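Long-range contact in aminopeptidase C (Lactobacillus rhamnosus, PDB 4K7C), which probably works as a cysteine aminopeptidase of the papain-like C1 family, removing residues from the N-termini of peptides: residues M349-M362 and D401-I413. Numbering follows the deposited sequence.
Sequences MTKAERLDYGESLM and DAWFDQFVYQVVI
Lys351 reaches out from helix 351-356 to the point where helix 401-407 runs out into strand 408-413. Its chain is fully extended, with CG anti to the backbone N (chi1 -172°), which carries the ammonium to the carbonyls at the helix end: NZ donates to Asp405 O at 2.9 Å and to Val408 O at 2.8 Å. Asn265 takes a further bond from the same NZ, so this buried amine is gripped by three oxygens.

Arg354, one turn further on, crosses Gln406 at about a right angle. Its NH1 meets Gln406 OE1 at 2.9 Å in a nearly straight bond (175°), in the guanidinium plane and on a lone pair of the amide oxygen. Phe407 CE1 lies over one guanidinium face, offset toward its rim, and that ring's edge points at the group, the two planes 54° apart. One water joins Gln406 OE1 to Lys351 N; a second links Arg354 NH1, Gln406 O and Tyr409 OH.

Van der Waals packing centres on Tyr409. Leu355 CD2 is its apolar partner, and this methyl and Lys351 CE both lie 3.6 Å from Tyr409 CE1, while the backbone of Leu361 and Met362 runs past CE2 and CD2. The phenol ends at Ser360, OH to OG 2.6 Å, with OG in the ring plane and also hydrogen-bonded to Asp320.

Thr350 and Glu353 start the short helix with a capping box, and a Schellman motif with Gly358 at C-prime ends it. Tyr409 and Gln410 form a classic beta bulge opposite Gly318 of strand 315-319; the Tyr409 ring and the Lys351 and Arg354 bonds fasten helix 351-356 and the loop after it to the junction of helix 401-407 with this bulged strand, in what is probably a papain-like fold.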
HETATM    1  N   MSE A 349      -3.132  10.976  41.066  1.00 21.54           N
HETATM    2  CA  MSE A 349      -1.978  10.819  41.965  1.00 20.28           C
HETATM    3  C   MSE A 349      -1.146  12.102  41.909  1.00 18.84           C
HETATM    4  O   MSE A 349      -1.157  12.861  40.931  1.00 19.41           O
HETATM    5  CB  MSE A 349      -1.098   9.669  41.544  1.00 20.06           C
HETATM    6  CG  MSE A 349      -1.860   8.346  41.396  1.00 21.23           C
HETATM    7 SE   MSE A 349      -0.716   6.848  40.990  1.00 22.87          SE
HETATM    8  CE  MSE A 349       0.387   6.543  42.613  1.00 24.64           C
ATOM      9  N   THR A 350      -0.452  12.429  43.020  1.00 19.11           N
ATOM     10  CA  THR A 350       0.475  13.500  42.994  1.00 19.98           C
ATOM     11  C   THR A 350       1.789  13.039  42.323  1.00 18.69           C
ATOM     12  O   THR A 350       2.067  11.861  42.178  1.00 18.51           O
ATOM     13  CB  THR A 350       0.851  13.951  44.454  1.00 21.61           C
ATOM     14  OG1 THR A 350       1.606  12.920  45.106  1.00 21.41           O
ATOM     15  CG2 THR A 350      -0.414  14.373  45.322  1.00 23.17           C
ATOM     16  N   LYS A 351       2.646  14.010  41.995  1.00 19.33           N
ATOM     17  CA  LYS A 351       3.929  13.742  41.351  1.00 19.02           C
ATOM     18  C   LYS A 351       4.778  12.893  42.285  1.00 18.59           C
ATOM     19  O   LYS A 351       5.383  11.917  41.869  1.00 19.08           O
ATOM     20  CB  LYS A 351       4.575  15.074  40.985  1.00 19.71           C
ATOM     21  CG  LYS A 351       5.839  14.947  40.138  1.00 18.93           C
ATOM     22  CD  LYS A 351       6.276  16.281  39.654  1.00 16.94           C
ATOM     23  CE  LYS A 351       7.412  16.199  38.665  1.00 17.56           C
ATOM     24  NZ  LYS A 351       7.642  17.572  38.083  1.00 18.38           N
ATOM     25  N   ALA A 352       4.781  13.214  43.581  1.00 20.14           N
ATOM     26  CA  ALA A 352       5.525  12.395  44.537  1.00 17.24           C
ATOM     27  C   ALA A 352       5.018  10.972  44.609  1.00 19.49           C
ATOM     28  O   ALA A 352       5.765  10.001  44.744  1.00 17.39           O
ATOM     29  CB  ALA A 352       5.463  13.021  45.914  1.00 20.66           C
ATOM     30  N   GLU A 353       3.687  10.836  44.690  1.00 17.55           N
ATOM     31  CA  GLU A 353       3.109   9.461  44.730  1.00 20.31           C
ATOM     32  C   GLU A 353       3.452   8.702  43.438  1.00 18.34           C
ATOM     33  O   GLU A 353       3.761   7.510  43.509  1.00 19.77           O
ATOM     34  CB  GLU A 353       1.617   9.520  44.876  1.00 20.44           C
ATOM     35  CG  GLU A 353       1.186   9.985  46.250  1.00 21.40           C
ATOM     36  CD  GLU A 353      -0.275  10.326  46.339  1.00 21.83           C
ATOM     37  OE1 GLU A 353      -0.975  10.549  45.318  1.00 18.54           O
ATOM     38  OE2 GLU A 353      -0.765  10.426  47.478  1.00 24.14           O
ATOM     39  N   ARG A 354       3.364   9.345  42.248  1.00 19.62           N
ATOM     40  CA  ARG A 354       3.707   8.599  41.036  1.00 17.60           C
ATOM     41  C   ARG A 354       5.151   8.104  40.998  1.00 17.21           C
ATOM     42  O   ARG A 354       5.417   7.005  40.611  1.00 17.74           O
ATOM     43  CB  ARG A 354       3.447   9.416  39.792  1.00 18.74           C
ATOM     44  CG  ARG A 354       2.016   9.783  39.549  1.00 18.59           C
ATOM     45  CD  ARG A 354       1.849  10.263  38.106  1.00 21.97           C
ATOM     46  NE  ARG A 354       0.650  11.043  37.888  1.00 20.62           N
ATOM     47  CZ  ARG A 354       0.516  12.335  38.148  1.00 25.02           C
ATOM     48  NH1 ARG A 354       1.568  13.136  38.484  1.00 22.99           N
ATOM     49  NH2 ARG A 354      -0.650  12.863  37.877  1.00 24.46           N
ATOM     50  N   LEU A 355       6.088   8.892  41.547  1.00 19.99           N
ATOM     51  CA  LEU A 355       7.478   8.425  41.663  1.00 18.30           C
ATOM     52  C   LEU A 355       7.599   7.303  42.620  1.00 19.01           C
ATOM     53  O   LEU A 355       8.254   6.321  42.313  1.00 18.78           O
ATOM     54  CB  LEU A 355       8.438   9.604  42.107  1.00 19.23           C
ATOM     55  CG  LEU A 355       8.574  10.720  41.005  1.00 20.16           C
ATOM     56  CD1 LEU A 355       9.205  12.018  41.443  1.00 19.62           C
ATOM     57  CD2 LEU A 355       9.403  10.178  39.845  1.00 21.20           C
ATOM     58  N   ASP A 356       7.116   7.534  43.859  1.00 20.82           N
ATOM     59  CA  ASP A 356       7.268   6.602  44.939  1.00 18.97           C
ATOM     60  C   ASP A 356       6.610   5.278  44.596  1.00 20.02           C
ATOM     61  O   ASP A 356       7.035   4.222  45.084  1.00 20.62           O
ATOM     62  CB  ASP A 356       6.700   7.147  46.274  1.00 21.82           C
ATOM     63  CG  ASP A 356       7.594   8.181  46.946  1.00 23.37           C
ATOM     64  OD1 ASP A 356       8.779   8.297  46.612  1.00 21.47           O
ATOM     65  OD2 ASP A 356       7.054   8.901  47.745  1.00 23.40           O
ATOM     66  N   TYR A 357       5.485   5.317  43.856  1.00 18.50           N
ATOM     67  CA  TYR A 357       4.721   4.090  43.626  1.00 18.31           C
ATOM     68  C   TYR A 357       4.973   3.531  42.244  1.00 21.18           C
ATOM     69  O   TYR A 357       4.304   2.586  41.866  1.00 22.49           O
ATOM     70  CB  TYR A 357       3.204   4.319  43.861  1.00 19.10           C
ATOM     71  CG  TYR A 357       2.876   4.259  45.342  1.00 19.38           C
ATOM     72  CD1 TYR A 357       2.265   3.097  45.912  1.00 20.23           C
ATOM     73  CD2 TYR A 357       3.230   5.296  46.171  1.00 22.00           C
ATOM     74  CE1 TYR A 357       2.030   3.046  47.245  1.00 23.01           C
ATOM     75  CE2 TYR A 357       3.022   5.214  47.529  1.00 21.90           C
ATOM     76  CZ  TYR A 357       2.384   4.096  48.053  1.00 22.16           C
ATOM     77  OH  TYR A 357       2.111   3.976  49.411  1.00 25.16           O
ATOM     78  N   GLY A 358       6.008   4.010  41.516  1.00 19.34           N
ATOM     79  CA  GLY A 358       6.375   3.303  40.264  1.00 20.28           C
ATOM     80  C   GLY A 358       5.520   3.580  39.035  1.00 19.23           C
ATOM     81  O   GLY A 358       5.649   2.924  37.981  1.00 18.32           O
ATOM     82  N   GLU A 359       4.660   4.566  39.165  1.00 18.37           N
ATOM     83  CA  GLU A 359       3.752   4.951  38.111  1.00 17.13           C
ATOM     84  C   GLU A 359       4.459   5.822  37.046  1.00 21.18           C
ATOM     85  O   GLU A 359       4.108   5.730  35.900  1.00 17.43           O
ATOM     86  CB  GLU A 359       2.567   5.690  38.712  1.00 18.40           C
ATOM     87  CG  GLU A 359       1.573   6.334  37.698  1.00 17.67           C
ATOM     88  CD  GLU A 359       1.093   5.412  36.561  1.00 20.33           C
ATOM     89  OE1 GLU A 359       1.036   4.203  36.742  1.00 20.83           O
ATOM     90  OE2 GLU A 359       0.716   5.978  35.516  1.00 18.89           O
ATOM     91  N   SER A 360       5.440   6.662  37.443  1.00 18.76           N
ATOM     92  CA  SER A 360       6.047   7.603  36.505  1.00 18.70           C
ATOM     93  C   SER A 360       7.492   7.802  36.821  1.00 20.00           C
ATOM     94  O   SER A 360       7.876   7.710  37.966  1.00 19.23           O
ATOM     95  CB  SER A 360       5.332   8.947  36.524  1.00 18.39           C
ATOM     96  OG  SER A 360       5.653   9.821  35.445  1.00 21.19           O
ATOM     97  N   LEU A 361       8.267   8.170  35.817  1.00 19.55           N
ATOM     98  CA  LEU A 361       9.718   8.468  35.934  1.00 23.11           C
ATOM     99  C   LEU A 361      10.125   9.010  34.547  1.00 24.47           C
ATOM    100  O   LEU A 361       9.268   9.082  33.637  1.00 19.25           O
ATOM    101  CB  LEU A 361      10.556   7.299  36.408  1.00 23.58           C
ATOM    102  CG  LEU A 361      10.298   5.897  35.869  1.00 28.05           C
ATOM    103  CD1 LEU A 361      10.511   5.876  34.393  1.00 25.79           C
ATOM    104  CD2 LEU A 361      11.211   4.874  36.487  1.00 30.08           C
HETATM  105  N   MSE A 362      11.343   9.555  34.376  0.50 23.13           N
HETATM  106  CA  MSE A 362      11.767  10.010  33.020  0.50 22.01           C
HETATM  107  C   MSE A 362      11.946   8.821  32.125  0.50 23.37           C
HETATM  108  O   MSE A 362      12.594   7.865  32.497  0.50 22.14           O
HETATM  109  CB  MSE A 362      13.088  10.841  32.951  0.50 20.58           C
HETATM  110  CG  MSE A 362      13.663  10.899  31.512  0.50 19.17           C
HETATM  111 SE   MSE A 362      15.364  11.935  31.506  0.50 21.57          SE
HETATM  112  CE  MSE A 362      15.788  12.343  29.685  0.50 22.37           C
ATOM    113  N   ASP A 401       1.309  23.722  30.318  1.00 14.16           N
ATOM    114  CA  ASP A 401       2.006  24.025  31.554  1.00 16.39           C
ATOM    115  C   ASP A 401       1.579  23.033  32.660  1.00 15.09           C
ATOM    116  O   ASP A 401       2.402  22.574  33.464  1.00 18.18           O
ATOM    117  CB  ASP A 401       1.763  25.474  31.964  1.00 15.95           C
ATOM    118  CG  ASP A 401       2.808  25.915  32.956  1.00 18.24           C
ATOM    119  OD1 ASP A 401       3.961  25.732  32.598  1.00 18.17           O
ATOM    120  OD2 ASP A 401       2.462  26.312  34.105  1.00 21.29           O
ATOM    121  N   ALA A 402       0.292  22.615  32.696  1.00 16.86           N
ATOM    122  CA  ALA A 402      -0.076  21.576  33.672  1.00 18.60           C
ATOM    123  C   ALA A 402       0.640  20.268  33.486  1.00 16.78           C
ATOM    124  O   ALA A 402       0.983  19.570  34.470  1.00 19.87           O
ATOM    125  CB  ALA A 402      -1.604  21.391  33.688  1.00 19.61           C
ATOM    126  N   TRP A 403       0.798  19.871  32.214  1.00 17.20           N
ATOM    127  CA  TRP A 403       1.535  18.686  31.894  1.00 15.96           C
ATOM    128  C   TRP A 403       2.982  18.796  32.343  1.00 17.76           C
ATOM    129  O   TRP A 403       3.507  17.858  32.884  1.00 16.81           O
ATOM    130  CB  TRP A 403       1.472  18.350  30.381  1.00 17.32           C
ATOM    131  CG  TRP A 403       1.917  16.940  30.013  1.00 17.05           C
ATOM    132  CD1 TRP A 403       1.111  15.848  29.822  1.00 17.22           C
ATOM    133  CD2 TRP A 403       3.261  16.477  29.775  1.00 16.81           C
ATOM    134  NE1 TRP A 403       1.857  14.756  29.443  1.00 15.85           N
ATOM    135  CE2 TRP A 403       3.177  15.121  29.407  1.00 16.76           C
ATOM    136  CE3 TRP A 403       4.507  17.085  29.854  1.00 15.54           C
ATOM    137  CZ2 TRP A 403       4.290  14.338  29.137  1.00 17.09           C
ATOM    138  CZ3 TRP A 403       5.627  16.306  29.529  1.00 16.88           C
ATOM    139  CH2 TRP A 403       5.506  14.953  29.196  1.00 17.81           C
ATOM    140  N   PHE A 404       3.605  19.911  32.053  1.00 18.81           N
ATOM    141  CA  PHE A 404       5.043  20.154  32.433  1.00 18.42           C
ATOM    142  C   PHE A 404       5.160  19.972  33.973  1.00 17.55           C
ATOM    143  O   PHE A 404       6.024  19.260  34.458  1.00 17.95           O
ATOM    144  CB  PHE A 404       5.346  21.615  32.048  1.00 18.59           C
ATOM    145  CG  PHE A 404       6.775  21.990  32.169  1.00 19.91           C
ATOM    146  CD1 PHE A 404       7.481  22.260  31.024  1.00 21.34           C
ATOM    147  CD2 PHE A 404       7.455  22.001  33.407  1.00 20.52           C
ATOM    148  CE1 PHE A 404       8.826  22.603  31.081  1.00 20.75           C
ATOM    149  CE2 PHE A 404       8.828  22.361  33.460  1.00 20.09           C
ATOM    150  CZ  PHE A 404       9.474  22.669  32.272  1.00 19.08           C
ATOM    151  N   ASP A 405       4.247  20.564  34.720  1.00 17.62           N
ATOM    152  CA  ASP A 405       4.262  20.436  36.194  1.00 17.60           C
ATOM    153  C   ASP A 405       4.315  19.022  36.670  1.00 18.04           C
ATOM    154  O   ASP A 405       4.982  18.670  37.628  1.00 19.28           O
ATOM    155  CB  ASP A 405       3.066  21.177  36.850  1.00 19.17           C
ATOM    156  CG  ASP A 405       3.160  22.681  36.755  1.00 22.75           C
ATOM    157  OD1 ASP A 405       4.193  23.220  36.299  1.00 20.88           O
ATOM    158  OD2 ASP A 405       2.162  23.354  37.104  1.00 24.29           O
ATOM    159  N   GLN A 406       3.511  18.180  36.046  1.00 17.97           N
ATOM    160  CA  GLN A 406       3.381  16.845  36.500  1.00 17.86           C
ATOM    161  C   GLN A 406       4.451  15.914  35.975  1.00 16.52           C
ATOM    162  O   GLN A 406       4.920  15.041  36.694  1.00 17.04           O
ATOM    163  CB  GLN A 406       2.013  16.248  36.062  1.00 19.59           C
ATOM    164  CG  GLN A 406       0.705  16.784  36.631  1.00 19.51           C
ATOM    165  CD  GLN A 406       0.736  16.909  38.130  1.00 21.21           C
ATOM    166  OE1 GLN A 406       1.137  16.012  38.879  1.00 23.03           O
ATOM    167  NE2 GLN A 406       0.336  18.038  38.563  1.00 22.34           N
ATOM    168  N   PHE A 407       4.832  16.051  34.690  1.00 16.27           N
ATOM    169  CA  PHE A 407       5.515  14.992  34.008  1.00 16.58           C
ATOM    170  C   PHE A 407       6.932  15.315  33.506  1.00 15.92           C
ATOM    171  O   PHE A 407       7.623  14.424  33.008  1.00 16.72           O
ATOM    172  CB  PHE A 407       4.672  14.383  32.840  1.00 16.75           C
ATOM    173  CG  PHE A 407       3.372  13.826  33.317  1.00 17.20           C
ATOM    174  CD1 PHE A 407       3.352  12.840  34.305  1.00 17.90           C
ATOM    175  CD2 PHE A 407       2.182  14.384  32.950  1.00 18.96           C
ATOM    176  CE1 PHE A 407       2.129  12.339  34.787  1.00 18.47           C
ATOM    177  CE2 PHE A 407       0.966  13.897  33.441  1.00 17.19           C
ATOM    178  CZ  PHE A 407       0.954  12.870  34.365  1.00 17.80           C
ATOM    179  N   VAL A 408       7.338  16.554  33.665  1.00 17.42           N
ATOM    180  CA  VAL A 408       8.754  16.894  33.433  1.00 16.53           C
ATOM    181  C   VAL A 408       9.548  16.762  34.741  1.00 18.63           C
ATOM    182  O   VAL A 408       9.147  17.369  35.781  1.00 20.66           O
ATOM    183  CB  VAL A 408       8.900  18.291  32.915  1.00 15.52           C
ATOM    184  CG1 VAL A 408      10.420  18.769  32.810  1.00 16.03           C
ATOM    185  CG2 VAL A 408       8.216  18.436  31.575  1.00 15.90           C
ATOM    186  N   TYR A 409      10.646  16.007  34.671  1.00 16.80           N
ATOM    187  CA  TYR A 409      11.487  15.736  35.807  1.00 19.76           C
ATOM    188  C   TYR A 409      12.888  16.349  35.746  1.00 21.02           C
ATOM    189  O   TYR A 409      13.484  16.471  36.810  1.00 19.75           O
ATOM    190  CB  TYR A 409      11.651  14.278  36.049  1.00 18.59           C
ATOM    191  CG  TYR A 409      10.315  13.532  36.279  1.00 20.06           C
ATOM    192  CD1 TYR A 409       9.722  13.560  37.494  1.00 19.76           C
ATOM    193  CD2 TYR A 409       9.714  12.778  35.262  1.00 20.12           C
ATOM    194  CE1 TYR A 409       8.508  12.946  37.757  1.00 20.81           C
ATOM    195  CE2 TYR A 409       8.513  12.092  35.542  1.00 20.53           C
ATOM    196  CZ  TYR A 409       7.922  12.172  36.795  1.00 21.78           C
ATOM    197  OH  TYR A 409       6.739  11.514  37.061  1.00 24.14           O
ATOM    198  N   GLN A 410      13.347  16.758  34.564  0.50 19.70           N
ATOM    199  CA  GLN A 410      14.707  17.255  34.421  0.50 19.53           C
ATOM    200  C   GLN A 410      14.828  18.301  33.340  0.50 19.83           C
ATOM    201  O   GLN A 410      14.178  18.192  32.300  0.50 18.57           O
ATOM    202  CB  GLN A 410      15.598  16.117  33.996  0.50 18.70           C
ATOM    203  CG  GLN A 410      15.728  14.964  34.931  0.50 19.50           C
ATOM    204  CD  GLN A 410      16.749  14.020  34.380  0.50 18.56           C
ATOM    205  OE1 GLN A 410      17.099  12.971  34.981  0.50 19.15           O
ATOM    206  NE2 GLN A 410      17.215  14.365  33.193  0.50 16.40           N
ATOM    207  N   VAL A 411      15.645  19.326  33.610  1.00 18.95           N
ATOM    208  CA  VAL A 411      16.046  20.300  32.595  1.00 18.22           C
ATOM    209  C   VAL A 411      17.578  20.513  32.807  1.00 22.01           C
ATOM    210  O   VAL A 411      18.077  20.269  33.907  1.00 20.61           O
ATOM    211  CB  VAL A 411      15.381  21.680  32.669  1.00 20.46           C
ATOM    212  CG1 VAL A 411      13.958  21.626  32.123  1.00 22.75           C
ATOM    213  CG2 VAL A 411      15.378  22.233  34.086  1.00 21.65           C
ATOM    214  N   VAL A 412      18.279  20.787  31.723  1.00 18.26           N
ATOM    215  CA  VAL A 412      19.675  21.127  31.789  1.00 18.89           C
ATOM    216  C   VAL A 412      19.810  22.618  31.549  1.00 19.35           C
ATOM    217  O   VAL A 412      19.436  23.167  30.498  1.00 16.59           O
ATOM    218  CB  VAL A 412      20.537  20.296  30.833  1.00 20.46           C
ATOM    219  CG1 VAL A 412      21.984  20.730  30.868  1.00 18.68           C
ATOM    220  CG2 VAL A 412      20.451  18.835  31.150  1.00 21.08           C
ATOM    221  N   ILE A 413      20.323  23.326  32.576  1.00 17.92           N
ATOM    222  CA  ILE A 413      20.440  24.781  32.565  1.00 20.32           C
ATOM    223  C   ILE A 413      21.918  25.272  32.654  1.00 20.94           C
ATOM    224  O   ILE A 413      22.672  24.654  33.409  1.00 19.59           O
ATOM    225  CB  ILE A 413      19.621  25.356  33.728  1.00 21.29           C
ATOM    226  CG1 ILE A 413      18.099  24.944  33.542  1.00 19.86           C
ATOM    227  CG2 ILE A 413      19.749  26.833  33.800  1.00 21.85           C
ATOM    228  CD1 ILE A 413      17.427  25.585  32.383  1.00 20.60           C
TER
HETATM  229  O   HOH W   1       1.309  16.601  41.591  1.00 23.88           O
HETATM  230  O   HOH W   2       4.179  12.704  38.013  1.00 16.88           O